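Local coordinates for galactan 1,3-beta-galactosidase (Phanerochaete chrysosporium, PDB 7BYT), which probably hydrolyses beta-1,3-galactan by removing galactose from chain ends, and also carries a carbohydrate-binding module that holds galactose and calcium, at residues V79-K84 / W97-S102; G106-G111 / G132-D137; R367-S372 / I408-G413. All coordinates share one frame; numbering follows the deposited sequence. Where two conformers were deposited one is given.

How the contacts relate
Contacts 1 and 2 belong to the catalytic part of the chain and touch each other: their centres are about 9 Å apart, strands 93-101 and 109-115 are neighbours in one sheet, and each contact has residues on the same alpha-D-galactose. Contact 1 is buried, a strand pair with reciprocal backbone bonds interrupted by a bulge, whose side chains grip the sugar. Contact 2 is only partly buried and relies on a single direct backbone bond, with an arginine face and waters filling out the join between a strand start and a loop. Contact 3, about 40 Å from contact 1 between centres, lies in the carbohydrate-binding module; partly buried like contact 2, it pairs strands again, with an apolar face inside and hydroxyls on the outer one.

Contact 1: V79-K84 / W97-S102; sequences VVERPK and WFHSDS. With GLA (alpha-D-galactopyranose), chain F.
Glu81 and His99 form an antiparallel pair whose backbones exchange two hydrogen bonds, with Glu81 N 3.0 Å from His99 O. The same reciprocal bonding joins Val79 to Asp101 and Lys84 to Trp97. Between Glu81 and Lys84 the register slips by one residue, the evidence for a beta bulge, and Arg82 takes positive phi there (55°). Between the Val79 and Glu81 pairs, Val80 and Ser100 make a non-hydrogen-bonded pair; a water bridges Val79 O and Ser100 OG, which is also hydrogen-bonded to Ser127 OG.

The apolar contact lies on the face of Val80. Its CG1 comes at a slant to the Phe98 ring, 3.7 Å from CD1, while CG2 lies near CE1. Phe98 CG stands between its own backbone N and carbonyl carbon (chi1 50°), which brings the ring alongside the Val80 methyls.

The polar contacts gather at alpha-D-galactose. Glu81 OE1 accepts from two sugar hydroxyls, O4 at 2.7 Å and, more loosely, O3 at 3.2 Å; Tyr105 holds the other carboxylate oxygen, OE2. Arg82, extended from CG to NE, donates NE to O3 (3.0 Å) and NH2 to O2 (2.9 Å), which, with NH1 bonded to Asn243 O, hold the guanidinium's rotation. A water joins Glu81 OE1, His99 ND1 and sugar O3. At the far side of the imidazole, NE2 donates to the anti lone pair of Asp101 OD2 at 2.6 Å, nearly in the ring plane, consistent with Asp101 fixing the rotation of His99, which reaches the sugar through that water.

The hairpin of strands 79-88 and 93-101 opens one antiparallel blade of the five-bladed propeller of family 43. Strand 109-115 pairs with the other edge of 93-101, Trp97 packs on Ile140 of strand 138-142, and Arg82 reaches Gln242 of strand 242-249.

Contact 2: G106-G111 / G132-D137; sequences GAAMVG and GADSRD. With GLA (alpha-D-galactopyranose), chain F.
Ala108 places its CB over the centre of one face of the Arg136 guanidinium, 3.4 Å from CZ. The contact belongs to the propeller fold of family 43: residues 132-137 lie in the loop that runs from strand 123-128 to strand 138-142 of the next blade, and the touching parts, CA 106 to 110 and CA 133 to 136, run 92° apart. Asp134 OD2 lies at the guanidinium's edge, in its plane, in a salt bridge with NH1 at 2.9 Å; NH2 donates to Tyr105 O. Lys129 forms a salt bridge with the other carboxylate oxygen, Asp134 OD1. An alanine in place of Arg136 would probably cost Asp134 OD2 its salt-bridge mate and the Tyr105 carbonyl a donor, and uncover the Ala108 methyl. Across the two segments one direct backbone bond forms, Ser135 N to Ala108 O at 3.0 Å, and its donor stands well above the carbonyl plane. Val110 CG1 rests 3.4 Å from Ser135 OG. That hydroxyl donates to a water that in turn donates to Met109 O and Arg136 O. At the loop's end Asp137 OD2 accepts a hydrogen bond from O2 of alpha-D-galactose at 2.6 Å.

Contact 3: R367-S372 / I408-G413; sequences RNVTVS and ITFGSG. With NAG (2-acetamido-2-deoxy-beta-D-glucopyranose), chain B; GAL (beta-D-galactopyranose), chain G.
Strand 367-372 runs antiparallel to strand 408-410, the short strand axes 4.9 Å apart and their directions 159° from one another. Ser372 and Thr409 are the hydrogen-bonded pair: Ser372 N donates to Thr409 O and Thr409 N to Ser372 O (2.9 Å). Val371 and Phe410 form the non-hydrogen-bonded pair, with Val371 CA 3.4 Å from Thr409 O in a CA-H...O contact. Past Phe410 the second strand ends, yet Gly411 N still reaches Thr370 O at 3.0 Å. Gly411 has phi 97°, where a side chain would press on the carbonyl oxygen of Phe410, and the chain turns there.

Thr370 secures that turn. Its OG1 lies between the backbone N and carbonyl carbon (chi1 62°), from where it donates to Ser412 O at 2.7 Å; the bond it accepts from Gly411 N is weak.

Both strands belong to a five-stranded antiparallel sheet, one of two that make the beta-sandwich of the carbohydrate-binding module. The face carrying Val371 and Phe410 looks inward, toward Leu421 and Ile424 of strand 420-426 in the other sheet. On it Val371 stands alongside both neighbours, CG1 3.6 Å from Ile408 CG2 and CG2 3.8 Å from Phe410 CD2. Val369 CG2 comes at the ring's edge and also lies against Gly411 N. On the reverse face Ser372 and Thr409 are hydrogen-bonded, Ser372 OG to Gly376 O and Thr409 OG1 to Thr342 OG1.

Farther along strand 367-373, Asn368 ND2 is covalently bound to a glycan N-acetylglucosamine. Arg367, on the opposite side, donates NH1 to O4 of beta-D-galactose at 2.9 Å and NH2 to the ring oxygen O5, while Asp363 pairs with its NE.

Contact 1: V79-K84 / W97-S102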
loop_
_atom_site.group_PDB
_atom_site.type_symbol
_atom_site.label_atom_id
_atom_site.label_comp_id
_atom_site.label_asym_id
_atom_site.label_seq_id
_atom_site.Cartn_x
_atom_site.Cartn_y
_atom_site.Cartn_z
ATOM N N VAL A 79 -14.026 -15.671 -0.330
ATOM C CA VAL A 79 -13.091 -14.555 -0.239
ATOM C C VAL A 79 -11.884 -14.998 0.577
ATOM O O VAL A 79 -12.040 -15.591 1.652
ATOM C CB VAL A 79 -13.766 -13.335 0.418
ATOM C CG1 VAL A 79 -12.739 -12.255 0.768
ATOM C CG2 VAL A 79 -14.849 -12.776 -0.494
ATOM N N VAL A 80 -10.688 -14.714 0.057
ATOM C CA VAL A 80 -9.425 -14.922 0.760
ATOM C C VAL A 80 -8.672 -13.603 0.698
ATOM O O VAL A 80 -8.339 -13.132 -0.397
ATOM C CB VAL A 80 -8.590 -16.034 0.102
ATOM C CG1 VAL A 80 -7.184 -16.045 0.658
ATOM C CG2 VAL A 80 -9.272 -17.394 0.272
ATOM N N GLU A 81 -8.413 -12.996 1.856
ATOM C CA GLU A 81 -7.804 -11.672 1.892
ATOM C C GLU A 81 -6.643 -11.618 2.873
ATOM O O GLU A 81 -6.585 -12.370 3.853
ATOM C CB GLU A 81 -8.840 -10.595 2.273
ATOM C CG GLU A 81 -9.744 -10.234 1.103
ATOM C CD GLU A 81 -10.895 -9.310 1.465
ATOM O OE1 GLU A 81 -11.040 -8.932 2.647
ATOM O OE2 GLU A 81 -11.666 -8.959 0.545
ATOM N N ARG A 82 -5.707 -10.722 2.581
ATOM C CA ARG A 82 -4.643 -10.353 3.510
ATOM C C ARG A 82 -3.827 -11.545 4.027
ATOM O O ARG A 82 -3.688 -11.737 5.239
ATOM C CB ARG A 82 -5.200 -9.513 4.652
ATOM C CG ARG A 82 -5.812 -8.197 4.121
ATOM C CD ARG A 82 -6.320 -7.270 5.229
ATOM N NE ARG A 82 -6.884 -6.051 4.649
ATOM C CZ ARG A 82 -6.153 -4.989 4.307
ATOM N NH1 ARG A 82 -4.832 -5.004 4.486
ATOM N NH2 ARG A 82 -6.728 -3.915 3.784
ATOM N N PRO A 83 -3.251 -12.344 3.136
ATOM C CA PRO A 83 -2.453 -13.487 3.593
ATOM C C PRO A 83 -1.216 -13.006 4.336
ATOM O O PRO A 83 -0.665 -11.940 4.052
ATOM C CB PRO A 83 -2.060 -14.183 2.282
ATOM C CG PRO A 83 -2.004 -13.041 1.277
ATOM C CD PRO A 83 -3.171 -12.159 1.673
ATOM N N LYS A 84 -0.779 -13.813 5.291
ATOM C CA LYS A 84 0.421 -13.552 6.070
ATOM C C LYS A 84 1.101 -14.884 6.319
ATOM O O LYS A 84 0.418 -15.890 6.510
ATOM C CB LYS A 84 0.067 -12.951 7.441
ATOM C CG LYS A 84 -0.807 -11.686 7.384
ATOM C CD LYS A 84 0.025 -10.460 6.999
ATOM C CE LYS A 84 -0.860 -9.283 6.588
ATOM N NZ LYS A 84 -1.315 -9.361 5.170
ATOM N N TRP A 97 -1.695 -17.607 7.348
ATOM C CA TRP A 97 -3.015 -17.228 7.835
ATOM C C TRP A 97 -3.629 -16.238 6.853
ATOM O O TRP A 97 -2.913 -15.494 6.177
ATOM C CB TRP A 97 -2.914 -16.564 9.216
ATOM C CG TRP A 97 -2.618 -17.543 10.321
ATOM C CD1 TRP A 97 -1.515 -18.345 10.433
ATOM C CD2 TRP A 97 -3.447 -17.841 11.452
ATOM N NE1 TRP A 97 -1.609 -19.125 11.565
ATOM C CE2 TRP A 97 -2.784 -18.833 12.208
ATOM C CE3 TRP A 97 -4.680 -17.358 11.904
ATOM C CZ2 TRP A 97 -3.313 -19.354 13.393
ATOM C CZ3 TRP A 97 -5.210 -17.878 13.081
ATOM C CH2 TRP A 97 -4.526 -18.868 13.811
ATOM N N PHE A 98 -4.960 -16.229 6.774
ATOM C CA PHE A 98 -5.649 -15.259 5.930
ATOM C C PHE A 98 -7.056 -15.042 6.456
ATOM O O PHE A 98 -7.584 -15.843 7.230
ATOM C CB PHE A 98 -5.682 -15.712 4.458
ATOM C CG PHE A 98 -6.174 -17.124 4.265
ATOM C CD1 PHE A 98 -7.521 -17.389 4.075
ATOM C CD2 PHE A 98 -5.270 -18.176 4.265
ATOM C CE1 PHE A 98 -7.960 -18.689 3.876
ATOM C CE2 PHE A 98 -5.701 -19.481 4.076
ATOM C CZ PHE A 98 -7.049 -19.730 3.881
ATOM N N HIS A 99 -7.652 -13.939 6.021
ATOM C CA HIS A 99 -9.057 -13.673 6.271
ATOM C C HIS A 99 -9.859 -14.541 5.312
ATOM O O HIS A 99 -9.687 -14.451 4.089
ATOM C CB HIS A 99 -9.315 -12.185 6.047
ATOM C CG HIS A 99 -10.756 -11.786 6.041
ATOM N ND1 HIS A 99 -11.155 -10.525 5.657
ATOM C CD2 HIS A 99 -11.886 -12.452 6.389
ATOM C CE1 HIS A 99 -12.473 -10.437 5.738
ATOM N NE2 HIS A 99 -12.941 -11.588 6.190
ATOM N N SER A 100 -10.697 -15.406 5.870
ATOM C CA SER A 100 -11.509 -16.357 5.121
ATOM C C SER A 100 -12.965 -15.934 5.251
ATOM O O SER A 100 -13.474 -15.799 6.369
ATOM C CB SER A 100 -11.301 -17.744 5.735
ATOM O OG SER A 100 -12.075 -18.737 5.081
ATOM N N ASP A 101 -13.643 -15.700 4.122
ATOM C CA ASP A 101 -14.993 -15.160 4.231
ATOM C C ASP A 101 -15.874 -15.604 3.072
ATOM O O ASP A 101 -15.421 -16.213 2.102
ATOM C CB ASP A 101 -14.976 -13.626 4.353
ATOM C CG ASP A 101 -15.897 -13.125 5.449
ATOM O OD1 ASP A 101 -17.024 -13.652 5.537
ATOM O OD2 ASP A 101 -15.497 -12.232 6.236
ATOM N N SER A 102 -17.159 -15.296 3.210
ATOM C CA SER A 102 -18.118 -15.392 2.124
ATOM C C SER A 102 -18.156 -14.067 1.364
ATOM O O SER A 102 -17.582 -13.059 1.785
ATOM C CB SER A 102 -19.500 -15.711 2.681
ATOM O OG SER A 102 -19.895 -14.707 3.602
HETATM C C1 GLA F . -11.427 -3.037 3.464
HETATM C C2 GLA F . -10.618 -4.230 3.944
HETATM C C3 GLA F . -10.274 -5.096 2.740
HETATM C C4 GLA F . -11.572 -5.598 2.100
HETATM C C5 GLA F . -12.464 -4.395 1.761
HETATM C C6 GLA F . -13.841 -4.832 1.256
HETATM O O1 GLA F . -10.667 -2.297 2.488
HETATM O O2 GLA F . -9.454 -3.739 4.602
HETATM O O3 GLA F . -9.429 -6.193 3.110
HETATM O O4 GLA F . -12.257 -6.539 2.951
HETATM O O5 GLA F . -12.645 -3.531 2.894
HETATM O O6 GLA F . -14.622 -5.369 2.330
HETATM O O HOH W 1 -11.756 -18.252 2.436
HETATM O O HOH W 2 -9.470 -8.589 4.916
#

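Contact 2: G106-G111 / G132-D137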
loop_
_atom_site.group_PDB
_atom_site.type_symbol
_atom_site.label_atom_id
_atom_site.label_comp_id
_atom_site.label_asym_id
_atom_site.label_seq_id
_atom_site.Cartn_x
_atom_site.Cartn_y
_atom_site.Cartn_z
ATOM N N GLY A 106 -20.093 -12.183 5.570
ATOM C CA GLY A 106 -20.938 -12.628 6.661
ATOM C C GLY A 106 -20.398 -13.775 7.483
ATOM O O GLY A 106 -20.985 -14.120 8.512
ATOM N N ALA A 107 -19.303 -14.395 7.056
ATOM C CA ALA A 107 -18.766 -15.559 7.751
ATOM C C ALA A 107 -17.644 -15.232 8.729
ATOM O O ALA A 107 -17.511 -15.913 9.751
ATOM C CB ALA A 107 -18.268 -16.592 6.740
ATOM N N ALA A 108 -16.803 -14.244 8.413
ATOM C CA ALA A 108 -15.821 -13.669 9.338
ATOM C C ALA A 108 -14.991 -14.740 10.051
ATOM O O ALA A 108 -15.043 -14.901 11.271
ATOM C CB ALA A 108 -16.510 -12.745 10.349
ATOM N N MET A 109 -14.194 -15.451 9.259
ATOM C CA MET A 109 -13.298 -16.479 9.768
ATOM C C MET A 109 -11.858 -16.169 9.400
ATOM O O MET A 109 -11.575 -15.273 8.602
ATOM C CB MET A 109 -13.704 -17.849 9.236
ATOM C CG MET A 109 -15.098 -18.205 9.694
ATOM S SD MET A 109 -15.686 -19.689 8.896
ATOM C CE MET A 109 -16.810 -20.292 10.152
ATOM N N VAL A 110 -10.941 -16.915 10.029
ATOM C CA VAL A 110 -9.571 -17.044 9.551
ATOM C C VAL A 110 -9.444 -18.378 8.841
ATOM O O VAL A 110 -10.190 -19.327 9.096
ATOM C CB VAL A 110 -8.514 -16.963 10.671
ATOM C CG1 VAL A 110 -8.521 -15.604 11.331
ATOM C CG2 VAL A 110 -8.718 -18.088 11.692
ATOM N N GLY A 111 -8.474 -18.457 7.938
ATOM C CA GLY A 111 -8.073 -19.735 7.378
ATOM C C GLY A 111 -6.586 -19.944 7.570
ATOM O O GLY A 111 -5.836 -18.973 7.699
ATOM N N GLY A 132 -14.387 -18.503 18.697
ATOM C CA GLY A 132 -15.792 -18.442 18.366
ATOM C C GLY A 132 -16.299 -17.086 17.923
ATOM O O GLY A 132 -17.506 -16.951 17.684
ATOM N N ALA A 133 -15.431 -16.082 17.810
ATOM C CA ALA A 133 -15.836 -14.725 17.479
ATOM C C ALA A 133 -15.373 -14.339 16.076
ATOM O O ALA A 133 -14.527 -15.001 15.459
ATOM C CB ALA A 133 -15.283 -13.739 18.511
ATOM N N ASP A 134 -15.941 -13.243 15.573
ATOM C CA ASP A 134 -15.629 -12.797 14.221
ATOM C C ASP A 134 -14.149 -12.474 14.076
ATOM O O ASP A 134 -13.504 -11.925 14.976
ATOM C CB ASP A 134 -16.353 -11.491 13.900
ATOM C CG ASP A 134 -17.838 -11.649 13.696
ATOM O OD1 ASP A 134 -18.351 -12.785 13.693
ATOM O OD2 ASP A 134 -18.481 -10.589 13.529
ATOM N N SER A 135 -13.630 -12.749 12.884
ATOM C CA SER A 135 -12.356 -12.184 12.456
ATOM C C SER A 135 -12.519 -11.799 10.995
ATOM O O SER A 135 -12.901 -12.636 10.169
ATOM C CB SER A 135 -11.230 -13.203 12.652
ATOM O OG SER A 135 -9.983 -12.693 12.208
ATOM N N ARG A 136 -12.281 -10.522 10.682
ATOM C CA ARG A 136 -12.270 -10.067 9.293
ATOM C C ARG A 136 -10.857 -9.638 8.923
ATOM O O ARG A 136 -9.989 -10.502 8.791
ATOM C CB ARG A 136 -13.376 -9.033 9.025
ATOM C CG ARG A 136 -14.766 -9.687 9.048
ATOM C CD ARG A 136 -15.904 -8.691 8.829
ATOM N NE ARG A 136 -17.206 -9.358 8.745
ATOM C CZ ARG A 136 -17.943 -9.683 9.803
ATOM N NH1 ARG A 136 -17.499 -9.419 11.030
ATOM N NH2 ARG A 136 -19.114 -10.279 9.639
ATOM N N ASP A 137 -10.577 -8.347 8.754
ATOM C CA ASP A 137 -9.186 -7.960 8.520
ATOM C C ASP A 137 -8.311 -8.507 9.641
ATOM O O ASP A 137 -8.675 -8.438 10.820
ATOM C CB ASP A 137 -9.037 -6.442 8.519
ATOM C CG ASP A 137 -9.419 -5.812 7.212
ATOM O OD1 ASP A 137 -10.116 -6.456 6.397
ATOM O OD2 ASP A 137 -9.066 -4.632 7.025
HETATM C C1 GLA F . -11.427 -3.037 3.464
HETATM C C2 GLA F . -10.618 -4.230 3.944
HETATM C C3 GLA F . -10.274 -5.096 2.740
HETATM C C4 GLA F . -11.572 -5.598 2.100
HETATM C C5 GLA F . -12.464 -4.395 1.761
HETATM C C6 GLA F . -13.841 -4.832 1.256
HETATM O O1 GLA F . -10.667 -2.297 2.488
HETATM O O2 GLA F . -9.454 -3.739 4.602
HETATM O O3 GLA F . -9.429 -6.193 3.110
HETATM O O4 GLA F . -12.257 -6.539 2.951
HETATM O O5 GLA F . -12.645 -3.531 2.894
HETATM O O6 GLA F . -14.622 -5.369 2.330
HETATM O O HOH W 3 -20.136 -14.212 11.123
HETATM O O HOH W 4 -9.891 -13.088 9.495
#

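Contact 3: R367-S372 / I408-G413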
loop_
_atom_site.group_PDB
_atom_site.type_symbol
_atom_site.label_atom_id
_atom_site.label_comp_id
_atom_site.label_asym_id
_atom_site.label_seq_id
_atom_site.Cartn_x
_atom_site.Cartn_y
_atom_site.Cartn_z
ATOM N N ARG A 367 -9.748 11.518 -12.276
ATOM C CA ARG A 367 -9.542 12.300 -13.478
ATOM C C ARG A 367 -8.292 11.755 -14.171
ATOM O O ARG A 367 -7.755 10.715 -13.793
ATOM C CB ARG A 367 -9.438 13.787 -13.121
ATOM C CG ARG A 367 -10.735 14.391 -12.583
ATOM C CD ARG A 367 -10.578 15.886 -12.385
ATOM N NE ARG A 367 -11.786 16.479 -11.820
ATOM C CZ ARG A 367 -12.054 17.783 -11.837
ATOM N NH1 ARG A 367 -11.207 18.643 -12.393
ATOM N NH2 ARG A 367 -13.181 18.229 -11.293
ATOM N N ASN A 368 -7.827 12.454 -15.192
ATOM C CA ASN A 368 -6.560 12.102 -15.824
ATOM C C ASN A 368 -6.097 13.326 -16.589
ATOM O O ASN A 368 -6.863 14.268 -16.805
ATOM C CB ASN A 368 -6.700 10.891 -16.766
ATOM C CG ASN A 368 -7.990 10.923 -17.502
ATOM O OD1 ASN A 368 -8.211 11.799 -18.342
ATOM N ND2 ASN A 368 -8.873 9.996 -17.180
ATOM N N VAL A 369 -4.839 13.296 -17.014
ATOM C CA VAL A 369 -4.240 14.424 -17.721
ATOM C C VAL A 369 -3.357 13.910 -18.846
ATOM O O VAL A 369 -2.613 12.943 -18.673
ATOM C CB VAL A 369 -3.466 15.362 -16.763
ATOM C CG1 VAL A 369 -2.225 14.689 -16.144
ATOM C CG2 VAL A 369 -3.110 16.672 -17.472
ATOM N N THR A 370 -3.450 14.553 -20.006
ATOM C CA THR A 370 -2.526 14.235 -21.086
ATOM C C THR A 370 -1.199 14.946 -20.855
ATOM O O THR A 370 -1.147 16.065 -20.330
ATOM C CB THR A 370 -3.093 14.661 -22.441
ATOM O OG1 THR A 370 -3.273 16.084 -22.446
ATOM C CG2 THR A 370 -4.416 13.971 -22.718
ATOM N N VAL A 371 -0.116 14.290 -21.260
ATOM C CA VAL A 371 1.236 14.806 -21.070
ATOM C C VAL A 371 2.007 14.608 -22.369
ATOM O O VAL A 371 2.051 13.490 -22.900
ATOM C CB VAL A 371 1.958 14.084 -19.915
ATOM C CG1 VAL A 371 3.342 14.676 -19.713
ATOM C CG2 VAL A 371 1.148 14.182 -18.621
ATOM N N SER A 372 2.605 15.684 -22.879
ATOM C CA SER A 372 3.489 15.623 -24.035
ATOM C C SER A 372 4.828 16.225 -23.648
ATOM O O SER A 372 4.882 17.327 -23.091
ATOM C CB SER A 372 2.894 16.390 -25.220
ATOM O OG SER A 372 3.840 16.537 -26.266
ATOM N N ILE A 408 7.284 20.427 -21.030
ATOM C CA ILE A 408 6.244 19.428 -20.792
ATOM C C ILE A 408 4.899 20.141 -20.794
ATOM O O ILE A 408 4.697 21.084 -20.019
ATOM C CB ILE A 408 6.455 18.672 -19.472
ATOM C CG1 ILE A 408 7.883 18.119 -19.382
ATOM C CG2 ILE A 408 5.443 17.555 -19.353
ATOM C CD1 ILE A 408 8.208 17.449 -18.045
ATOM N N THR A 409 3.992 19.711 -21.671
ATOM C CA THR A 409 2.675 20.331 -21.791
ATOM C C THR A 409 1.616 19.385 -21.248
ATOM O O THR A 409 1.632 18.185 -21.552
ATOM C CB THR A 409 2.365 20.718 -23.240
ATOM O OG1 THR A 409 3.272 21.749 -23.650
ATOM C CG2 THR A 409 0.958 21.268 -23.351
ATOM N N PHE A 410 0.713 19.930 -20.436
ATOM C CA PHE A 410 -0.344 19.179 -19.770
ATOM C C PHE A 410 -1.706 19.630 -20.268
ATOM O O PHE A 410 -1.972 20.834 -20.360
ATOM C CB PHE A 410 -0.289 19.428 -18.262
ATOM C CG PHE A 410 0.985 18.967 -17.631
ATOM C CD1 PHE A 410 2.099 19.801 -17.586
ATOM C CD2 PHE A 410 1.083 17.689 -17.099
ATOM C CE1 PHE A 410 3.288 19.370 -17.024
ATOM C CE2 PHE A 410 2.279 17.251 -16.528
ATOM C CZ PHE A 410 3.378 18.097 -16.487
ATOM N N GLY A 411 -2.573 18.663 -20.563
ATOM C CA GLY A 411 -3.983 18.943 -20.767
ATOM C C GLY A 411 -4.426 19.113 -22.206
ATOM O O GLY A 411 -5.623 19.312 -22.444
ATOM N N SER A 412 -3.515 19.026 -23.172
ATOM C CA SER A 412 -3.904 19.170 -24.568
ATOM C C SER A 412 -4.798 18.024 -25.031
ATOM O O SER A 412 -4.590 16.863 -24.669
ATOM C CB SER A 412 -2.667 19.236 -25.456
ATOM O OG SER A 412 -3.051 19.431 -26.814
ATOM N N GLY A 413 -5.799 18.357 -25.850
ATOM C CA GLY A 413 -6.552 17.361 -26.587
ATOM C C GLY A 413 -7.667 16.669 -25.838
ATOM O O GLY A 413 -8.552 16.089 -26.478
HETATM C C1 NAG B . -10.186 10.014 -17.758
HETATM C C2 NAG B . -10.787 8.633 -17.947
HETATM C C3 NAG B . -12.250 8.751 -18.371
HETATM C C4 NAG B . -13.022 9.646 -17.405
HETATM C C5 NAG B . -12.295 10.977 -17.219
HETATM C C6 NAG B . -12.914 11.848 -16.149
HETATM C C7 NAG B . -9.460 6.689 -18.633
HETATM C C8 NAG B . -8.687 6.044 -19.743
HETATM N N2 NAG B . -10.021 7.867 -18.920
HETATM O O3 NAG B . -12.818 7.446 -18.387
HETATM O O4 NAG B . -14.313 9.952 -17.922
HETATM O O5 NAG B . -10.945 10.731 -16.809
HETATM O O6 NAG B . -12.179 13.056 -15.998
HETATM O O7 NAG B . -9.599 6.150 -17.534
HETATM C C1 GAL G . -12.939 21.769 -10.063
HETATM C C2 GAL G . -11.514 22.236 -10.367
HETATM C C3 GAL G . -11.489 23.196 -11.576
HETATM C C4 GAL G . -12.158 22.545 -12.787
HETATM C C5 GAL G . -13.546 22.091 -12.347
HETATM C C6 GAL G . -14.308 21.328 -13.414
HETATM O O1 GAL G . -12.917 20.786 -9.047
HETATM O O2 GAL G . -10.975 22.917 -9.241
HETATM O O3 GAL G . -10.144 23.552 -11.925
HETATM O O4 GAL G . -11.421 21.384 -13.241
HETATM O O5 GAL G . -13.474 21.199 -11.218
HETATM O O6 GAL G . -15.697 21.229 -13.053
#